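Local coordinates for protein putative Chlorite dismutase TA0507 (PDB 3DTZ) that is of unestablished function but, as a member of the chlorite dismutase family, probably binds heme and acts as an oxidoreductase, at residues D[25-30]-D[89-94]; D[78-83]-D[138-143]; D[108-113]-D[227-232]; D[150-155]-D[192-197]. All blocks are in the same frame, centred on the assembly; numbering follows the deposited sequence.

In the fold
All four contacts reach one curled antiparallel sheet, consistent with the ferredoxin-like α+β fold of chlorite dismutases. Contacts 2 and 3 form the heart of the group, their centres about 6 Å apart and their strands 139-147 and 229-234 neighbours. Contact 1 sets helix 88-102 on strand 25-33, centred about 13 Å from contacts 2 and 3. Contact 4 lies farther out, about 20 to 23 Å from the other three centres, where helix 149-153 meets the start of strand 194-200. Along the chain, contacts 1 and 2 interleave, whereas contact 4 falls between the two segments of contact 3. Contacts 1, 3 and 4 also touch the second subunit of the five-chain assembly.

Contact 1: D[25-30]-D[89-94]; sequences YTSVLS and DLMILA
Met91, present as selenomethionine, reaches from helix 88-102 onto the strand 25-30, where it meets Tyr25, Thr26 and Ser27. The two segments run almost in the same direction, their axes 14° apart and 9.2 Å from each other at closest approach, so one long flexible side chain has to bridge the space between helix and strand. It does so folded rather than extended: chi1 (-65°) lays CG against Tyr25, and bends at chi2 and chi3 carry CE over the strand. Met91 CG packs 3.6 Å from Tyr25 CB, while Met91 CE sits over the face of the peptide linking Thr26 to Ser27, 3.3 Å from Thr26 C.

The Tyr25 ring turns off from the helix beyond CB, so chiefly its CB does the touching here; its OH bonds Ala204 N of the second subunit. Ser27, small enough to leave room for the methyl, has OG 3.4 Å from Met91 CE. In the conformer described, one of two for this serine, a water donates to Ser27 OG at 2.9 Å and to Met91 O at 2.7 Å, while OG also bonds Ser112 O. This buried helix-on-sheet packing of the α+β fold thus has no direct hydrogen bond: an apolar chain lies against a tyrosine CB, a peptide face and a serine, and the polar link runs through a single water whose strand end is less certain because the serine is split.

Contact 2: D[78-83]-D[138-143]; sequences DVIFWY and RYFVAY
Trp82 and Phe140 form an offset stack inside the curled antiparallel sheet, across the interior from strand 79-85 to strand 139-147, which are not neighbours in it. Trp82 CB begins the contact 4.0 Å from Phe140 CZ. Its CG is anti to the backbone N (chi1 173°), which turns one indole face to the phenyl, whose CE1 lies over it near the rim. Trp82 CG meets Phe140 CZ at 3.7 Å, CD2 is about equally near CE1 and CZ, CE3 comes within 3.4 Å of Phe140 CE1, and CZ3 still touches that CE1 at 3.8 Å. The six-membered ring and the phenyl have centroids 4.7 Å apart and planes at 22°. A broad indole suits this span, and at its polar corner NE1 makes weak hydrogen bonds to Thr26 OG1 and Tyr116 OH. A leucine in place of Trp82 would probably strip Phe140 of its aromatic partner on this side and leave a gap beside it. Phe140 also stacks on Tyr70, and Ile80 CG2 lies at the phenyl edge, 4.4 Å from Phe140 CE2.

Contact 3: D[108-113]-D[227-232]; sequences SSFSSI and PILLGR
Phe110 meets Pro227 and Leu229 on the same side of its ring, one beyond each ortho carbon, joining two strands of the curled antiparallel sheet, 106-116 and 229-234, that are not paired with each other. The closer packing is against the proline, which comes just before strand 229-234 and follows a cis peptide bond. Pro227 CG lies 3.7 Å from Phe110 CD1, and both CG and CD approach Phe110 CE1 to 4.0 Å, so the rigid pyrrolidine comes in obliquely at the rim of the phenyl. With CG anti to the backbone N (chi1 179°), Phe110 holds its ring out from the strand to meet them. A flat, wholly apolar ring suits neighbours that offer only carbon.

This proline side is also the more open one: Phe110 and Pro227 both keep some solvent exposure, whereas Leu229 is buried and its backbone pairs with Ala142. Against the leucine the touch is sparer, resting on one methyl. Leu229 CD1 comes in obliquely at the other ortho carbon, 3.9 Å from Phe110 CD2.

Contact 4: D[150-155]-D[192-197]; sequences DWYLLD and QEFVVL
The backbones of the weakly bonded helix 149-153 and the segment 192-197 stay well apart, the CA atoms of Tyr152 and Glu193 being 11.7 Å from each other, so long side chains have to close the distance. Tyr152 and Glu193, the latter extended beyond CG, reach out from opposite directions, and Tyr152 OH donates a short 2.6 Å hydrogen bond to Glu193 OE1. The oxygen lies at the edge of the phenol, near its plane, but the hydroxyl approaches from above the carboxylate, 67° out of plane; the two flat groups are 85° apart. Glu193 and Phe194 together face Met145 in a classic beta bulge, which lets both of these consecutive residues point toward the tyrosine. Glu193 OE1 also accepts from Lys147 N, while OE2 forms a salt bridge with Arg214 of the second subunit. A leucine in place of Glu193 would probably leave the Tyr152 hydroxyl and that arginine without their mates. Trp151 CD1 covers one face of the phenol, and Phe194 CE2 packs 3.3 Å from Tyr152 OH.

Contact 1: D[25-30]-D[89-94]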
loop_
_atom_site.group_PDB
_atom_site.type_symbol
_atom_site.label_atom_id
_atom_site.label_comp_id
_atom_site.label_asym_id
_atom_site.label_seq_id
_atom_site.Cartn_x
_atom_site.Cartn_y
_atom_site.Cartn_z
ATOM N N TYR D 25 -25.496 -6.578 14.925
ATOM C CA TYR D 25 -24.318 -6.494 14.034
ATOM C C TYR D 25 -24.564 -5.444 12.972
ATOM O O TYR D 25 -25.705 -5.159 12.619
ATOM C CB TYR D 25 -24.085 -7.823 13.307
ATOM C CG TYR D 25 -23.737 -8.959 14.236
ATOM C CD1 TYR D 25 -22.407 -9.229 14.559
ATOM C CD2 TYR D 25 -24.742 -9.779 14.783
ATOM C CE1 TYR D 25 -22.076 -10.290 15.428
ATOM C CE2 TYR D 25 -24.436 -10.820 15.648
ATOM C CZ TYR D 25 -23.101 -11.074 15.965
ATOM O OH TYR D 25 -22.786 -12.111 16.807
ATOM N N THR D 26 -23.500 -4.843 12.471
ATOM C CA THR D 26 -23.644 -3.915 11.349
ATOM C C THR D 26 -22.463 -4.044 10.388
ATOM O O THR D 26 -21.356 -4.441 10.786
ATOM C CB THR D 26 -23.837 -2.464 11.818
ATOM O OG1 THR D 26 -24.164 -1.638 10.690
ATOM C CG2 THR D 26 -22.564 -1.930 12.553
ATOM N N SER D 27 -22.718 -3.695 9.122
ATOM C CA SER D 27 -21.645 -3.667 8.132
ATOM C C SER D 27 -21.741 -2.409 7.306
ATOM O O SER D 27 -22.843 -1.925 7.029
ATOM C CB SER D 27 -21.726 -4.884 7.209
ATOM O OG SER D 27 -21.175 -6.032 7.840
ATOM N N VAL D 28 -20.574 -1.901 6.921
ATOM C CA VAL D 28 -20.513 -0.821 5.949
ATOM C C VAL D 28 -19.662 -1.387 4.796
ATOM O O VAL D 28 -18.571 -1.896 5.039
ATOM C CB VAL D 28 -19.842 0.432 6.543
ATOM C CG1 VAL D 28 -19.739 1.521 5.476
ATOM C CG2 VAL D 28 -20.668 0.951 7.800
ATOM N N LEU D 29 -20.178 -1.287 3.575
ATOM C CA LEU D 29 -19.475 -1.754 2.361
ATOM C C LEU D 29 -19.387 -0.589 1.387
ATOM O O LEU D 29 -20.347 0.168 1.254
ATOM C CB LEU D 29 -20.251 -2.896 1.664
ATOM C CG LEU D 29 -20.843 -4.036 2.513
ATOM C CD1 LEU D 29 -21.553 -5.041 1.589
ATOM C CD2 LEU D 29 -19.729 -4.713 3.352
ATOM N N SER D 30 -18.270 -0.464 0.682
ATOM C CA SER D 30 -18.209 0.517 -0.403
ATOM C C SER D 30 -17.690 -0.137 -1.688
ATOM O O SER D 30 -16.941 -1.121 -1.627
ATOM C CB SER D 30 -17.391 1.740 -0.000
ATOM O OG SER D 30 -16.016 1.410 0.183
ATOM N N ASP D 89 -26.003 -14.768 10.416
ATOM C CA ASP D 89 -26.283 -15.496 9.170
ATOM C C ASP D 89 -26.864 -14.558 8.128
ATOM O O ASP D 89 -26.483 -14.591 6.961
ATOM C CB ASP D 89 -27.232 -16.688 9.461
ATOM C CG ASP D 89 -27.685 -17.442 8.192
ATOM O OD1 ASP D 89 -26.819 -17.848 7.380
ATOM O OD2 ASP D 89 -28.919 -17.644 8.025
ATOM N N LEU D 90 -27.775 -13.692 8.545
ATOM C CA LEU D 90 -28.244 -12.642 7.653
ATOM C C LEU D 90 -27.130 -11.684 7.253
ATOM O O LEU D 90 -27.171 -11.131 6.169
ATOM C CB LEU D 90 -29.434 -11.894 8.254
ATOM C CG LEU D 90 -30.719 -12.734 8.437
ATOM C CD1 LEU D 90 -31.814 -11.818 8.886
ATOM C CD2 LEU D 90 -31.102 -13.441 7.128
HETATM N N MSE D 91 -26.144 -11.478 8.123
HETATM C CA MSE D 91 -25.058 -10.537 7.805
HETATM C C MSE D 91 -24.185 -11.099 6.671
HETATM O O MSE D 91 -23.800 -10.370 5.750
HETATM C CB MSE D 91 -24.214 -10.195 9.057
HETATM C CG MSE D 91 -25.002 -9.414 10.153
HETATM SE SE MSE D 91 -25.779 -7.753 9.479
HETATM C CE MSE D 91 -24.210 -6.653 9.355
ATOM N N ILE D 92 -23.867 -12.388 6.739
ATOM C CA ILE D 92 -23.027 -12.978 5.670
ATOM C C ILE D 92 -23.839 -13.095 4.357
ATOM O O ILE D 92 -23.326 -12.814 3.262
ATOM C CB ILE D 92 -22.357 -14.311 6.107
ATOM C CG1 ILE D 92 -21.478 -14.873 4.959
ATOM C CG2 ILE D 92 -23.364 -15.350 6.569
ATOM C CD1 ILE D 92 -20.364 -13.943 4.591
ATOM N N LEU D 93 -25.115 -13.456 4.474
ATOM C CA LEU D 93 -26.014 -13.510 3.284
ATOM C C LEU D 93 -26.139 -12.160 2.568
ATOM O O LEU D 93 -26.141 -12.084 1.316
ATOM C CB LEU D 93 -27.398 -14.021 3.695
ATOM C CG LEU D 93 -27.449 -15.531 3.915
ATOM C CD1 LEU D 93 -28.740 -15.902 4.580
ATOM C CD2 LEU D 93 -27.276 -16.288 2.572
ATOM N N ALA D 94 -26.223 -11.100 3.362
ATOM C CA ALA D 94 -26.325 -9.733 2.827
ATOM C C ALA D 94 -25.034 -9.366 2.110
ATOM O O ALA D 94 -25.070 -8.877 0.993
ATOM C CB ALA D 94 -26.593 -8.752 3.952
HETATM O O HOH W 1 -22.147 -8.292 6.285
#

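Contact 2: D[78-83]-D[138-143]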
loop_
_atom_site.group_PDB
_atom_site.type_symbol
_atom_site.label_atom_id
_atom_site.label_comp_id
_atom_site.label_asym_id
_atom_site.label_seq_id
_atom_site.Cartn_x
_atom_site.Cartn_y
_atom_site.Cartn_z
ATOM N N ASP D 78 -18.086 4.700 -5.501
ATOM C CA ASP D 78 -19.270 5.310 -6.090
ATOM C C ASP D 78 -20.488 5.136 -5.223
ATOM O O ASP D 78 -21.460 5.888 -5.356
ATOM C CB ASP D 78 -19.550 4.737 -7.483
ATOM C CG ASP D 78 -18.432 5.076 -8.472
ATOM O OD1 ASP D 78 -18.270 6.278 -8.808
ATOM O OD2 ASP D 78 -17.708 4.155 -8.909
ATOM N N VAL D 79 -20.479 4.101 -4.384
ATOM C CA VAL D 79 -21.649 3.824 -3.557
ATOM C C VAL D 79 -21.197 3.253 -2.221
ATOM O O VAL D 79 -20.179 2.532 -2.168
ATOM C CB VAL D 79 -22.646 2.864 -4.279
ATOM C CG1 VAL D 79 -21.961 1.533 -4.615
ATOM C CG2 VAL D 79 -23.894 2.627 -3.444
ATOM N N ILE D 80 -21.957 3.555 -1.167
ATOM C CA ILE D 80 -21.722 2.992 0.175
ATOM C C ILE D 80 -23.036 2.377 0.630
ATOM O O ILE D 80 -24.089 2.971 0.430
ATOM C CB ILE D 80 -21.332 4.100 1.184
ATOM C CG1 ILE D 80 -20.090 4.859 0.698
ATOM C CG2 ILE D 80 -21.095 3.502 2.616
ATOM C CD1 ILE D 80 -19.984 6.345 1.255
ATOM N N PHE D 81 -22.954 1.175 1.203
ATOM C CA PHE D 81 -24.092 0.450 1.760
ATOM C C PHE D 81 -23.908 0.344 3.276
ATOM O O PHE D 81 -22.816 0.053 3.751
ATOM C CB PHE D 81 -24.112 -0.994 1.185
ATOM C CG PHE D 81 -24.349 -1.054 -0.304
ATOM C CD1 PHE D 81 -25.617 -0.752 -0.826
ATOM C CD2 PHE D 81 -23.317 -1.386 -1.187
ATOM C CE1 PHE D 81 -25.861 -0.790 -2.205
ATOM C CE2 PHE D 81 -23.547 -1.414 -2.585
ATOM C CZ PHE D 81 -24.831 -1.138 -3.083
ATOM N N TRP D 82 -24.981 0.527 4.026
ATOM C CA TRP D 82 -24.957 0.327 5.472
ATOM C C TRP D 82 -26.180 -0.526 5.855
ATOM O O TRP D 82 -27.286 -0.204 5.474
ATOM C CB TRP D 82 -25.016 1.681 6.175
ATOM C CG TRP D 82 -25.166 1.641 7.668
ATOM C CD1 TRP D 82 -24.625 0.709 8.544
ATOM C CD2 TRP D 82 -25.891 2.583 8.471
ATOM N NE1 TRP D 82 -24.995 1.024 9.846
ATOM C CE2 TRP D 82 -25.754 2.173 9.830
ATOM C CE3 TRP D 82 -26.633 3.753 8.177
ATOM C CZ2 TRP D 82 -26.326 2.897 10.903
ATOM C CZ3 TRP D 82 -27.211 4.477 9.244
ATOM C CH2 TRP D 82 -27.078 4.022 10.598
ATOM N N TYR D 83 -25.979 -1.609 6.603
ATOM C CA TYR D 83 -27.142 -2.407 7.066
ATOM C C TYR D 83 -26.822 -3.065 8.401
ATOM O O TYR D 83 -25.628 -3.237 8.738
ATOM C CB TYR D 83 -27.539 -3.486 6.039
ATOM C CG TYR D 83 -26.406 -4.361 5.588
ATOM C CD1 TYR D 83 -26.067 -5.526 6.284
ATOM C CD2 TYR D 83 -25.615 -3.983 4.493
ATOM C CE1 TYR D 83 -24.976 -6.326 5.846
ATOM C CE2 TYR D 83 -24.560 -4.751 4.066
ATOM C CZ TYR D 83 -24.246 -5.913 4.737
ATOM O OH TYR D 83 -23.163 -6.632 4.291
ATOM N N ARG D 138 -29.434 13.129 6.048
ATOM C CA ARG D 138 -29.002 13.327 4.677
ATOM C C ARG D 138 -27.566 12.828 4.431
ATOM O O ARG D 138 -27.239 12.448 3.311
ATOM C CB ARG D 138 -29.089 14.812 4.311
ATOM C CG ARG D 138 -28.385 15.192 2.987
ATOM C CD ARG D 138 -28.589 16.666 2.639
ATOM N NE ARG D 138 -29.947 16.844 2.127
ATOM C CZ ARG D 138 -30.274 17.369 0.943
ATOM N NH1 ARG D 138 -29.358 17.856 0.105
ATOM N NH2 ARG D 138 -31.558 17.451 0.619
ATOM N N TYR D 139 -26.732 12.847 5.466
ATOM C CA TYR D 139 -25.329 12.430 5.336
ATOM C C TYR D 139 -24.957 11.323 6.324
ATOM O O TYR D 139 -25.614 11.138 7.355
ATOM C CB TYR D 139 -24.363 13.607 5.551
ATOM C CG TYR D 139 -24.642 14.769 4.658
ATOM C CD1 TYR D 139 -24.208 14.765 3.330
ATOM C CD2 TYR D 139 -25.360 15.864 5.131
ATOM C CE1 TYR D 139 -24.489 15.859 2.478
ATOM C CE2 TYR D 139 -25.625 16.953 4.322
ATOM C CZ TYR D 139 -25.200 16.945 3.002
ATOM O OH TYR D 139 -25.493 18.034 2.213
ATOM N N PHE D 140 -23.880 10.622 5.998
ATOM C CA PHE D 140 -23.411 9.474 6.774
ATOM C C PHE D 140 -21.889 9.557 6.807
ATOM O O PHE D 140 -21.258 9.845 5.773
ATOM C CB PHE D 140 -23.832 8.210 6.035
ATOM C CG PHE D 140 -23.448 6.914 6.706
ATOM C CD1 PHE D 140 -23.963 6.560 7.955
ATOM C CD2 PHE D 140 -22.614 6.031 6.064
ATOM C CE1 PHE D 140 -23.618 5.340 8.578
ATOM C CE2 PHE D 140 -22.295 4.800 6.667
ATOM C CZ PHE D 140 -22.803 4.459 7.910
ATOM N N VAL D 141 -21.311 9.292 7.974
ATOM C CA VAL D 141 -19.852 9.241 8.113
ATOM C C VAL D 141 -19.550 7.921 8.781
ATOM O O VAL D 141 -20.182 7.580 9.766
ATOM C CB VAL D 141 -19.304 10.374 9.012
ATOM C CG1 VAL D 141 -17.806 10.184 9.343
ATOM C CG2 VAL D 141 -19.561 11.744 8.365
ATOM N N ALA D 142 -18.570 7.193 8.254
ATOM C CA ALA D 142 -18.139 5.956 8.886
ATOM C C ALA D 142 -16.619 5.917 8.862
ATOM O O ALA D 142 -16.000 6.269 7.856
ATOM C CB ALA D 142 -18.694 4.748 8.135
ATOM N N TYR D 143 -16.009 5.497 9.953
ATOM C CA TYR D 143 -14.600 5.136 9.828
ATOM C C TYR D 143 -14.161 4.147 10.885
ATOM O O TYR D 143 -14.723 4.145 11.996
ATOM C CB TYR D 143 -13.705 6.376 9.867
ATOM C CG TYR D 143 -13.989 7.295 11.006
ATOM C CD1 TYR D 143 -14.981 8.267 10.884
ATOM C CD2 TYR D 143 -13.244 7.238 12.195
ATOM C CE1 TYR D 143 -15.254 9.140 11.900
ATOM C CE2 TYR D 143 -13.527 8.128 13.250
ATOM C CZ TYR D 143 -14.539 9.073 13.068
ATOM O OH TYR D 143 -14.878 9.983 14.050
#

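Contact 3: D[108-113]-D[227-232]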
loop_
_atom_site.group_PDB
_atom_site.type_symbol
_atom_site.label_atom_id
_atom_site.label_comp_id
_atom_site.label_asym_id
_atom_site.label_seq_id
_atom_site.Cartn_x
_atom_site.Cartn_y
_atom_site.Cartn_z
ATOM N N SER D 108 -15.017 -3.884 -4.530
ATOM C CA SER D 108 -15.234 -3.282 -3.220
ATOM C C SER D 108 -14.008 -2.517 -2.811
ATOM O O SER D 108 -12.879 -2.991 -2.990
ATOM C CB SER D 108 -15.582 -4.324 -2.171
ATOM O OG SER D 108 -15.853 -3.712 -0.907
ATOM N N SER D 109 -14.225 -1.328 -2.257
ATOM C CA SER D 109 -13.115 -0.529 -1.747
ATOM C C SER D 109 -13.005 -0.521 -0.210
ATOM O O SER D 109 -11.982 -0.066 0.338
ATOM C CB SER D 109 -13.241 0.898 -2.289
ATOM O OG SER D 109 -14.513 1.409 -1.945
ATOM N N PHE D 110 -14.018 -1.052 0.481
ATOM C CA PHE D 110 -13.983 -1.133 1.951
ATOM C C PHE D 110 -15.061 -2.083 2.433
ATOM O O PHE D 110 -16.142 -2.157 1.845
ATOM C CB PHE D 110 -14.331 0.249 2.574
ATOM C CG PHE D 110 -14.342 0.231 4.086
ATOM C CD1 PHE D 110 -13.132 0.304 4.789
ATOM C CD2 PHE D 110 -15.543 0.147 4.796
ATOM C CE1 PHE D 110 -13.124 0.278 6.199
ATOM C CE2 PHE D 110 -15.564 0.123 6.207
ATOM C CZ PHE D 110 -14.364 0.189 6.912
ATOM N N SER D 111 -14.780 -2.798 3.515
ATOM C CA SER D 111 -15.872 -3.452 4.235
ATOM C C SER D 111 -15.540 -3.531 5.717
ATOM O O SER D 111 -14.363 -3.595 6.112
ATOM C CB SER D 111 -16.168 -4.849 3.658
ATOM O OG SER D 111 -15.128 -5.773 3.995
ATOM N N SER D 112 -16.591 -3.555 6.542
ATOM C CA SER D 112 -16.378 -3.740 7.983
ATOM C C SER D 112 -17.529 -4.580 8.496
ATOM O O SER D 112 -18.578 -4.606 7.895
ATOM C CB SER D 112 -16.334 -2.392 8.726
ATOM O OG SER D 112 -17.568 -1.710 8.632
ATOM N N ILE D 113 -17.299 -5.296 9.589
ATOM C CA ILE D 113 -18.362 -6.002 10.313
ATOM C C ILE D 113 -18.067 -5.753 11.786
ATOM O O ILE D 113 -16.932 -5.910 12.261
ATOM C CB ILE D 113 -18.414 -7.526 9.975
ATOM C CG1 ILE D 113 -19.419 -8.272 10.863
ATOM C CG2 ILE D 113 -17.027 -8.209 10.170
ATOM C CD1 ILE D 113 -20.841 -8.108 10.476
ATOM N N PRO D 227 -10.037 4.479 6.206
ATOM C CA PRO D 227 -10.569 5.628 5.479
ATOM C C PRO D 227 -11.746 6.229 6.227
ATOM O O PRO D 227 -12.479 5.488 6.870
ATOM C CB PRO D 227 -11.103 5.004 4.183
ATOM C CG PRO D 227 -11.546 3.587 4.605
ATOM C CD PRO D 227 -10.441 3.198 5.586
ATOM N N ILE D 228 -11.940 7.549 6.121
ATOM C CA ILE D 228 -13.189 8.145 6.544
ATOM C C ILE D 228 -14.103 8.234 5.322
ATOM O O ILE D 228 -13.771 8.897 4.322
ATOM C CB ILE D 228 -12.982 9.541 7.200
ATOM C CG1 ILE D 228 -12.087 9.409 8.437
ATOM C CG2 ILE D 228 -14.342 10.191 7.541
ATOM C CD1 ILE D 228 -12.070 10.668 9.356
ATOM N N LEU D 229 -15.239 7.546 5.400
ATOM C CA LEU D 229 -16.228 7.537 4.329
ATOM C C LEU D 229 -17.281 8.607 4.616
ATOM O O LEU D 229 -17.771 8.699 5.727
ATOM C CB LEU D 229 -16.916 6.179 4.260
ATOM C CG LEU D 229 -16.008 4.947 4.034
ATOM C CD1 LEU D 229 -16.835 3.740 3.804
ATOM C CD2 LEU D 229 -15.094 5.173 2.859
ATOM N N LEU D 230 -17.587 9.429 3.616
ATOM C CA LEU D 230 -18.634 10.451 3.752
ATOM C C LEU D 230 -19.594 10.226 2.614
ATOM O O LEU D 230 -19.189 10.261 1.443
ATOM C CB LEU D 230 -18.027 11.857 3.642
ATOM C CG LEU D 230 -19.021 13.018 3.612
ATOM C CD1 LEU D 230 -19.783 13.101 4.942
ATOM C CD2 LEU D 230 -18.325 14.354 3.295
ATOM N N GLY D 231 -20.861 10.001 2.970
ATOM C CA GLY D 231 -21.900 9.671 2.017
ATOM C C GLY D 231 -23.101 10.607 2.064
ATOM O O GLY D 231 -23.372 11.255 3.089
ATOM N N ARG D 232 -23.803 10.679 0.932
ATOM C CA ARG D 232 -25.023 11.476 0.788
ATOM C C ARG D 232 -26.147 10.465 0.531
ATOM O O ARG D 232 -26.060 9.657 -0.405
ATOM C CB ARG D 232 -24.869 12.466 -0.373
ATOM C CG ARG D 232 -26.213 13.015 -0.962
ATOM C CD ARG D 232 -26.905 14.034 -0.105
ATOM N NE ARG D 232 -28.157 14.390 -0.794
ATOM C CZ ARG D 232 -28.275 15.282 -1.781
ATOM N NH1 ARG D 232 -27.239 16.015 -2.186
ATOM N NH2 ARG D 232 -29.464 15.470 -2.345
#

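Contact 4: D[150-155]-D[192-197]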
loop_
_atom_site.group_PDB
_atom_site.type_symbol
_atom_site.label_atom_id
_atom_site.label_comp_id
_atom_site.label_asym_id
_atom_site.label_seq_id
_atom_site.Cartn_x
_atom_site.Cartn_y
_atom_site.Cartn_z
ATOM N N ASP D 150 -1.516 0.912 25.439
ATOM C CA ASP D 150 -1.518 1.599 26.747
ATOM C C ASP D 150 -2.905 2.043 27.247
ATOM O O ASP D 150 -3.155 2.089 28.453
ATOM C CB ASP D 150 -0.598 2.790 26.698
ATOM N N TRP D 151 -3.782 2.415 26.327
ATOM C CA TRP D 151 -5.129 2.824 26.691
ATOM C C TRP D 151 -5.848 1.788 27.564
ATOM O O TRP D 151 -6.434 2.149 28.589
ATOM C CB TRP D 151 -5.964 3.116 25.434
ATOM C CG TRP D 151 -7.406 3.306 25.747
ATOM C CD1 TRP D 151 -8.401 2.392 25.594
ATOM C CD2 TRP D 151 -8.012 4.477 26.307
ATOM N NE1 TRP D 151 -9.601 2.919 26.014
ATOM C CE2 TRP D 151 -9.388 4.201 26.456
ATOM C CE3 TRP D 151 -7.523 5.736 26.698
ATOM C CZ2 TRP D 151 -10.295 5.141 26.962
ATOM C CZ3 TRP D 151 -8.424 6.668 27.209
ATOM C CH2 TRP D 151 -9.792 6.361 27.342
ATOM N N TYR D 152 -5.809 0.514 27.147
ATOM C CA TYR D 152 -6.544 -0.568 27.835
ATOM C C TYR D 152 -5.881 -0.976 29.151
ATOM O O TYR D 152 -6.534 -1.554 30.027
ATOM C CB TYR D 152 -6.756 -1.790 26.916
ATOM C CG TYR D 152 -7.486 -1.418 25.650
ATOM C CD1 TYR D 152 -8.876 -1.381 25.619
ATOM C CD2 TYR D 152 -6.786 -1.038 24.497
ATOM C CE1 TYR D 152 -9.561 -1.000 24.473
ATOM C CE2 TYR D 152 -7.461 -0.659 23.348
ATOM C CZ TYR D 152 -8.844 -0.638 23.343
ATOM O OH TYR D 152 -9.523 -0.241 22.235
ATOM N N LEU D 153 -4.594 -0.652 29.266
ATOM C CA LEU D 153 -3.780 -0.944 30.447
ATOM C C LEU D 153 -3.956 0.106 31.556
ATOM O O LEU D 153 -3.462 -0.065 32.679
ATOM C CB LEU D 153 -2.304 -1.067 30.048
ATOM C CG LEU D 153 -1.863 -2.093 28.992
ATOM C CD1 LEU D 153 -0.334 -2.077 28.893
ATOM C CD2 LEU D 153 -2.373 -3.517 29.284
ATOM N N LEU D 154 -4.653 1.193 31.237
ATOM C CA LEU D 154 -5.044 2.195 32.215
ATOM C C LEU D 154 -6.213 1.662 33.039
ATOM O O LEU D 154 -6.992 0.846 32.552
ATOM C CB LEU D 154 -5.445 3.503 31.519
ATOM C CG LEU D 154 -4.384 4.297 30.735
ATOM C CD1 LEU D 154 -5.022 5.403 29.888
ATOM C CD2 LEU D 154 -3.325 4.869 31.659
ATOM N N ASP D 155 -6.337 2.127 34.282
ATOM C CA ASP D 155 -7.438 1.708 35.159
ATOM C C ASP D 155 -8.785 2.063 34.555
ATOM O O ASP D 155 -8.925 3.094 33.886
ATOM C CB ASP D 155 -7.322 2.365 36.548
ATOM C CG ASP D 155 -6.042 1.995 37.270
ATOM O OD1 ASP D 155 -5.284 1.141 36.758
ATOM O OD2 ASP D 155 -5.787 2.561 38.361
ATOM N N GLN D 192 -9.720 -3.309 12.735
ATOM C CA GLN D 192 -9.792 -2.133 13.612
ATOM C C GLN D 192 -10.529 -2.583 14.881
ATOM O O GLN D 192 -11.185 -3.641 14.891
ATOM C CB GLN D 192 -10.570 -1.001 12.934
ATOM C CG GLN D 192 -12.072 -1.273 12.700
ATOM C CD GLN D 192 -12.379 -2.223 11.541
ATOM O OE1 GLN D 192 -11.913 -2.037 10.398
ATOM N NE2 GLN D 192 -13.146 -3.260 11.843
ATOM N N GLU D 193 -10.391 -1.802 15.952
ATOM C CA GLU D 193 -11.093 -2.107 17.191
ATOM C C GLU D 193 -12.517 -1.616 17.197
ATOM O O GLU D 193 -13.391 -2.272 17.768
ATOM C CB GLU D 193 -10.345 -1.513 18.388
ATOM C CG GLU D 193 -8.999 -2.210 18.598
ATOM C CD GLU D 193 -8.055 -1.557 19.608
ATOM O OE1 GLU D 193 -8.234 -0.376 19.987
ATOM O OE2 GLU D 193 -7.079 -2.264 20.008
ATOM N N PHE D 194 -12.722 -0.451 16.595
ATOM C CA PHE D 194 -14.033 0.190 16.508
ATOM C C PHE D 194 -14.378 0.610 15.089
ATOM O O PHE D 194 -13.500 0.942 14.296
ATOM C CB PHE D 194 -14.096 1.427 17.415
ATOM C CG PHE D 194 -13.752 1.135 18.856
ATOM C CD1 PHE D 194 -14.726 0.645 19.718
ATOM C CD2 PHE D 194 -12.458 1.340 19.343
ATOM C CE1 PHE D 194 -14.428 0.354 21.045
ATOM C CE2 PHE D 194 -12.139 1.048 20.700
ATOM C CZ PHE D 194 -13.160 0.560 21.543
ATOM N N VAL D 195 -15.668 0.598 14.770
ATOM C CA VAL D 195 -16.118 1.326 13.588
ATOM C C VAL D 195 -17.137 2.351 14.106
ATOM O O VAL D 195 -18.133 1.981 14.760
ATOM C CB VAL D 195 -16.708 0.420 12.504
ATOM C CG1 VAL D 195 -17.081 1.274 11.256
ATOM C CG2 VAL D 195 -15.720 -0.709 12.108
ATOM N N VAL D 196 -16.843 3.637 13.922
ATOM C CA VAL D 196 -17.755 4.643 14.470
ATOM C C VAL D 196 -18.594 5.186 13.317
ATOM O O VAL D 196 -18.052 5.472 12.232
ATOM C CB VAL D 196 -17.029 5.764 15.229
ATOM C CG1 VAL D 196 -18.001 6.463 16.086
ATOM C CG2 VAL D 196 -15.962 5.164 16.184
ATOM N N LEU D 197 -19.906 5.219 13.521
ATOM C CA LEU D 197 -20.858 5.624 12.475
ATOM C C LEU D 197 -21.648 6.852 12.940
ATOM O O LEU D 197 -22.074 6.919 14.101
ATOM C CB LEU D 197 -21.846 4.481 12.194
ATOM C CG LEU D 197 -21.228 3.102 11.960
ATOM C CD1 LEU D 197 -22.296 2.041 11.804
ATOM C CD2 LEU D 197 -20.255 3.117 10.775
#